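Local atomic coordinates of thioredoxin-like protein (Klebsiella pneumoniae subsp. pneumoniae MGH 78578, PDB entry 3TY1), a protein that is of uncertain function but probably binds carbohydrate, perhaps in the manner of an aldose 1-epimerase. Residues E89-P93 with A94-L98; N102-G105 with W106-G109. All coordinates share one frame; numbering follows the deposited sequence.

Contact 1: E89-P93 with A94-L98; sequences EVVNP and AFINL
An Asx turn at Asn92 and Ala94 starts a short 3-10 turn in the loop between strand 79-81 and helix 100-103. The Asn92 CG lies anti to its backbone N (chi1 -174°) and beside the carbonyl carbon, on the side where Ala94 N follows, and OD1 receives the N-H of Ala94 at 3.0 Å in a nearly straight bond tilted from the carbonyl plane. The backbone carbonyl of Asn92 meanwhile accepts Phe95 N at 2.9 Å, and Pro93 O accepts Ile96 N at 3.0 Å. Both are i to i+3 bonds. Val91 and Ile96 cross at about a right angle, their CG1 atoms 3.5 Å apart, closer than usual for two carbons. The Phe95 ring swings back beside the start of the turn and brings CD2 obliquely within 4.0 Å of Asn92 CB. ND2 of Asn92 is bound in turn to Glu46 O, while Phe95 packs on Asn92 of the second subunit. One carboxamide is thus gripped at both ends, its rotation fixed, so that its oxygen satisfies an early N-H of the turn while its nitrogen ties the loop to Glu46 in another loop of the same chain.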
ATOM      1  N   GLU A  89     -16.717   3.823  -3.366  1.00 27.00           N
ATOM      2  CA  GLU A  89     -15.791   3.161  -4.283  1.00 26.68           C
ATOM      3  C   GLU A  89     -15.527   1.703  -3.859  1.00 25.36           C
ATOM      4  O   GLU A  89     -15.644   1.382  -2.688  1.00 23.48           O
ATOM      5  CB  GLU A  89     -14.483   3.962  -4.268  1.00 25.20           C
ATOM      6  CG  GLU A  89     -14.750   5.312  -5.033  1.00 30.33           C
ATOM      7  CD  GLU A  89     -13.590   6.288  -5.043  1.00 36.47           C
ATOM      8  OE1 GLU A  89     -12.479   5.969  -4.525  1.00 33.38           O
ATOM      9  OE2 GLU A  89     -13.842   7.404  -5.557  1.00 25.74           O
ATOM     10  N   VAL A  90     -15.172   0.879  -4.847  1.00 26.58           N
ATOM     11  CA  VAL A  90     -14.689  -0.469  -4.657  1.00 25.14           C
ATOM     12  C   VAL A  90     -13.167  -0.295  -4.478  1.00 25.02           C
ATOM     13  O   VAL A  90     -12.395  -0.318  -5.461  1.00 25.19           O
ATOM     14  CB  VAL A  90     -15.051  -1.359  -5.868  1.00 25.00           C
ATOM     15  CG1 VAL A  90     -14.517  -2.821  -5.670  1.00 24.53           C
ATOM     16  CG2 VAL A  90     -16.617  -1.306  -6.124  1.00 21.50           C
ATOM     17  N   VAL A  91     -12.751  -0.138  -3.221  1.00 23.94           N
ATOM     18  CA  VAL A  91     -11.392   0.289  -2.915  1.00 23.35           C
ATOM     19  C   VAL A  91     -10.398  -0.829  -3.179  1.00 25.33           C
ATOM     20  O   VAL A  91     -10.530  -1.957  -2.643  1.00 26.11           O
ATOM     21  CB  VAL A  91     -11.271   0.846  -1.498  1.00 23.48           C
ATOM     22  CG1 VAL A  91      -9.826   1.272  -1.169  1.00 23.88           C
ATOM     23  CG2 VAL A  91     -12.305   1.998  -1.290  1.00 24.65           C
ATOM     24  N   ASN A  92      -9.406  -0.534  -4.022  1.00 24.41           N
ATOM     25  CA  ASN A  92      -8.343  -1.495  -4.308  1.00 22.64           C
ATOM     26  C   ASN A  92      -7.559  -1.604  -2.990  1.00 25.71           C
ATOM     27  O   ASN A  92      -7.136  -0.590  -2.445  1.00 24.54           O
ATOM     28  CB  ASN A  92      -7.436  -0.970  -5.393  1.00 26.03           C
ATOM     29  CG  ASN A  92      -6.376  -1.972  -5.848  1.00 28.75           C
ATOM     30  OD1 ASN A  92      -5.729  -2.633  -5.038  1.00 31.83           O
ATOM     31  ND2 ASN A  92      -6.121  -1.989  -7.168  1.00 29.93           N
ATOM     32  N   PRO A  93      -7.342  -2.834  -2.469  1.00 25.90           N
ATOM     33  CA  PRO A  93      -6.569  -2.952  -1.205  1.00 25.57           C
ATOM     34  C   PRO A  93      -5.176  -2.280  -1.192  1.00 29.11           C
ATOM     35  O   PRO A  93      -4.678  -1.978  -0.112  1.00 28.47           O
ATOM     36  CB  PRO A  93      -6.416  -4.455  -1.060  1.00 27.97           C
ATOM     37  CG  PRO A  93      -7.669  -4.993  -1.649  1.00 29.76           C
ATOM     38  CD  PRO A  93      -7.897  -4.143  -2.865  1.00 29.45           C
ATOM     39  N   ALA A  94      -4.574  -2.047  -2.366  1.00 28.98           N
ATOM     40  CA  ALA A  94      -3.316  -1.263  -2.475  1.00 30.51           C
ATOM     41  C   ALA A  94      -3.391   0.132  -1.861  1.00 28.08           C
ATOM     42  O   ALA A  94      -2.370   0.718  -1.486  1.00 28.80           O
ATOM     43  CB  ALA A  94      -2.879  -1.171  -3.929  1.00 29.82           C
ATOM     44  N   PHE A  95      -4.600   0.685  -1.760  1.00 26.43           N
ATOM     45  CA  PHE A  95      -4.826   1.998  -1.176  1.00 29.06           C
ATOM     46  C   PHE A  95      -5.378   1.952   0.248  1.00 33.19           C
ATOM     47  O   PHE A  95      -5.836   2.980   0.755  1.00 34.93           O
ATOM     48  CB  PHE A  95      -5.813   2.800  -2.047  1.00 27.18           C
ATOM     49  CG  PHE A  95      -5.283   3.100  -3.404  1.00 26.31           C
ATOM     50  CD1 PHE A  95      -4.161   3.928  -3.563  1.00 30.76           C
ATOM     51  CD2 PHE A  95      -5.872   2.570  -4.520  1.00 32.87           C
ATOM     52  CE1 PHE A  95      -3.666   4.230  -4.837  1.00 33.79           C
ATOM     53  CE2 PHE A  95      -5.347   2.831  -5.788  1.00 32.26           C
ATOM     54  CZ  PHE A  95      -4.258   3.668  -5.936  1.00 32.87           C
ATOM     55  N   ILE A  96      -5.379   0.784   0.888  1.00 31.14           N
ATOM     56  CA  ILE A  96      -5.855   0.706   2.282  1.00 31.19           C
ATOM     57  C   ILE A  96      -4.687   0.274   3.114  1.00 31.33           C
ATOM     58  O   ILE A  96      -3.998  -0.669   2.720  1.00 28.17           O
ATOM     59  CB  ILE A  96      -6.990  -0.341   2.451  1.00 33.34           C
ATOM     60  CG1 ILE A  96      -8.244   0.123   1.698  1.00 39.32           C
ATOM     61  CG2 ILE A  96      -7.292  -0.608   3.974  1.00 37.89           C
ATOM     62  CD1 ILE A  96      -9.487  -0.549   2.111  1.00 38.87           C
ATOM     63  N   ASN A  97      -4.464   0.943   4.251  1.00 29.54           N
ATOM     64  CA  ASN A  97      -3.495   0.496   5.254  1.00 30.74           C
ATOM     65  C   ASN A  97      -4.338  -0.002   6.433  1.00 29.02           C
ATOM     66  O   ASN A  97      -4.891   0.804   7.178  1.00 28.53           O
ATOM     67  CB  ASN A  97      -2.550   1.633   5.693  1.00 33.01           C
ATOM     68  CG  ASN A  97      -1.553   1.178   6.728  1.00 33.67           C
ATOM     69  OD1 ASN A  97      -1.693   0.098   7.313  1.00 36.51           O
ATOM     70  ND2 ASN A  97      -0.501   1.968   6.936  1.00 44.95           N
ATOM     71  N   LEU A  98      -4.465  -1.314   6.563  1.00 25.99           N
ATOM     72  CA  LEU A  98      -5.309  -1.937   7.603  1.00 29.38           C
ATOM     73  C   LEU A  98      -4.876  -1.592   9.033  1.00 30.05           C
ATOM     74  O   LEU A  98      -5.729  -1.532   9.951  1.00 31.32           O
ATOM     75  CB  LEU A  98      -5.410  -3.474   7.395  1.00 27.53           C
ATOM     76  CG  LEU A  98      -6.088  -3.983   6.114  1.00 29.34           C
ATOM     77  CD1 LEU A  98      -5.830  -5.537   5.940  1.00 28.17           C
ATOM     78  CD2 LEU A  98      -7.598  -3.667   6.078  1.00 29.67           C
TER

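Contact 2: N102-G105 with W106-G109; sequences NGLG and WLEG
From Leu104 to Gly109 the backbone winds in i to i+3 steps: Leu107 N donates to Leu104 O at 2.9 Å, Glu108 N to Gly105 O at 2.9 Å, and Gly109 N to Trp106 O at 3.1 Å. A water accepts from Trp106 N at 2.9 Å and donates weakly to Gly103 O, bridging the end of the preceding helix to the coil. The side chains of Leu107 and Glu108 each fold against the carbonyl oxygen that their own N-H binds. Leu107 CB lies 3.3 Å from Leu104 O, and with CG beside the backbone N (chi1 -66°) its CD1 reaches back to Leu104 CB at 4.0 Å. Glu108 passes its CB and CG alongside Gly105 O, then runs extended to a carboxylate that joins Arg101 through OE2 and Lys138 of the second subunit through OE1, probably keeping it ionised. Trp106 turns its indole off the coil to meet the His136 ring edge-to-face; the Trp106 side chain is about 5 Å from a bound sulfate, probably from the crystallisation liquor. The arrangement is that of a short 3-10 helix between helix 100-103 and strand 114-119, one flank facing another subunit.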
ATOM      1  N   ASN A 102      -5.254   2.920  14.166  1.00 32.51           N
ATOM      2  CA  ASN A 102      -5.122   1.929  15.258  1.00 36.65           C
ATOM      3  C   ASN A 102      -5.855   0.606  14.930  1.00 35.80           C
ATOM      4  O   ASN A 102      -6.642   0.106  15.733  1.00 36.65           O
ATOM      5  CB  ASN A 102      -5.677   2.538  16.567  1.00 36.07           C
ATOM      6  CG  ASN A 102      -5.362   1.711  17.799  1.00 46.11           C
ATOM      7  OD1 ASN A 102      -4.388   0.972  17.809  1.00 37.99           O
ATOM      8  ND2 ASN A 102      -6.166   1.895  18.883  1.00 43.96           N
ATOM      9  N   GLY A 103      -5.619   0.089  13.728  1.00 33.10           N
ATOM     10  CA  GLY A 103      -6.217  -1.143  13.253  1.00 31.22           C
ATOM     11  C   GLY A 103      -7.637  -1.052  12.711  1.00 30.70           C
ATOM     12  O   GLY A 103      -8.318  -2.083  12.554  1.00 30.67           O
ATOM     13  N   LEU A 104      -8.071   0.147  12.379  1.00 28.94           N
ATOM     14  CA  LEU A 104      -9.383   0.362  11.799  1.00 28.02           C
ATOM     15  C   LEU A 104      -9.377   0.847  10.329  1.00 28.55           C
ATOM     16  O   LEU A 104     -10.397   1.261   9.804  1.00 28.94           O
ATOM     17  CB  LEU A 104     -10.157   1.326  12.682  1.00 28.60           C
ATOM     18  CG  LEU A 104     -10.469   0.932  14.131  1.00 28.63           C
ATOM     19  CD1 LEU A 104     -11.100   2.184  14.893  1.00 31.14           C
ATOM     20  CD2 LEU A 104     -11.384  -0.285  14.123  1.00 31.68           C
ATOM     21  N   GLY A 105      -8.261   0.720   9.630  1.00 29.46           N
ATOM     22  CA  GLY A 105      -8.192   1.095   8.200  1.00 29.04           C
ATOM     23  C   GLY A 105      -9.203   0.368   7.333  1.00 29.01           C
ATOM     24  O   GLY A 105      -9.633   0.887   6.298  1.00 28.12           O
ATOM     25  N   TRP A 106      -9.593  -0.836   7.758  1.00 27.42           N
ATOM     26  CA  TRP A 106     -10.650  -1.604   7.094  1.00 26.34           C
ATOM     27  C   TRP A 106     -11.942  -0.787   6.896  1.00 27.34           C
ATOM     28  O   TRP A 106     -12.669  -1.038   5.938  1.00 26.06           O
ATOM     29  CB  TRP A 106     -10.932  -2.825   7.958  1.00 27.32           C
ATOM     30  CG  TRP A 106     -11.855  -3.846   7.507  1.00 27.91           C
ATOM     31  CD1 TRP A 106     -11.537  -5.087   6.940  1.00 31.08           C
ATOM     32  CD2 TRP A 106     -13.262  -3.860   7.716  1.00 28.28           C
ATOM     33  NE1 TRP A 106     -12.683  -5.822   6.762  1.00 28.25           N
ATOM     34  CE2 TRP A 106     -13.751  -5.112   7.239  1.00 28.10           C
ATOM     35  CE3 TRP A 106     -14.161  -2.968   8.304  1.00 27.58           C
ATOM     36  CZ2 TRP A 106     -15.097  -5.442   7.288  1.00 30.01           C
ATOM     37  CZ3 TRP A 106     -15.500  -3.313   8.351  1.00 31.65           C
ATOM     38  CH2 TRP A 106     -15.948  -4.529   7.832  1.00 28.53           C
ATOM     39  N   LEU A 107     -12.231   0.149   7.809  1.00 25.83           N
ATOM     40  CA  LEU A 107     -13.371   1.045   7.678  1.00 26.09           C
ATOM     41  C   LEU A 107     -13.363   1.904   6.394  1.00 24.80           C
ATOM     42  O   LEU A 107     -14.408   2.368   5.954  1.00 25.28           O
ATOM     43  CB  LEU A 107     -13.510   1.921   8.916  1.00 25.25           C
ATOM     44  CG  LEU A 107     -13.868   1.259  10.269  1.00 29.68           C
ATOM     45  CD1 LEU A 107     -13.809   2.345  11.344  1.00 29.32           C
ATOM     46  CD2 LEU A 107     -15.236   0.592  10.252  1.00 27.47           C
ATOM     47  N   GLU A 108     -12.190   2.122   5.809  1.00 25.39           N
ATOM     48  CA  GLU A 108     -12.045   2.910   4.591  1.00 26.67           C
ATOM     49  C   GLU A 108     -12.543   2.183   3.344  1.00 24.54           C
ATOM     50  O   GLU A 108     -12.725   2.819   2.287  1.00 25.28           O
ATOM     51  CB  GLU A 108     -10.581   3.378   4.421  1.00 27.71           C
ATOM     52  CG  GLU A 108     -10.100   4.216   5.634  1.00 30.60           C
ATOM     53  CD  GLU A 108      -8.705   4.809   5.514  1.00 44.32           C
ATOM     54  OE1 GLU A 108      -7.964   4.521   4.540  1.00 37.79           O
ATOM     55  OE2 GLU A 108      -8.348   5.605   6.414  1.00 48.13           O
ATOM     56  N   GLY A 109     -12.735   0.869   3.448  1.00 26.83           N
ATOM     57  CA  GLY A 109     -13.234   0.051   2.340  1.00 25.85           C
ATOM     58  C   GLY A 109     -14.619  -0.556   2.484  1.00 27.98           C
ATOM     59  O   GLY A 109     -15.139  -1.165   1.534  1.00 26.08           O
TER
HETATM   60  O   HOH W   1      -8.199  -2.458   9.741  1.00 28.68           O

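Contacts 1 and 2 follow one another along a single excursion of the chain, the long connection between strand 79-81 and strand 114-119; contact 1 comes before helix 100-103, and contact 2 begins on the end of that helix. Their centres are 10 Å apart, and the two regions touch: Ile96 CD1 lies 3.8 Å from Gly109 N, Val91 CG2 is 3.7 Å from Glu108 O, and Leu98 CD2 comes to 3.8 Å from Trp106 CA. Apolar branches of 89-98 thus rest against backbone atoms of 106-109. Both sit on the same side of the chain's centre and touch the second subunit, so this irregular connection within a largely beta fold helps form the trimer's contact surface.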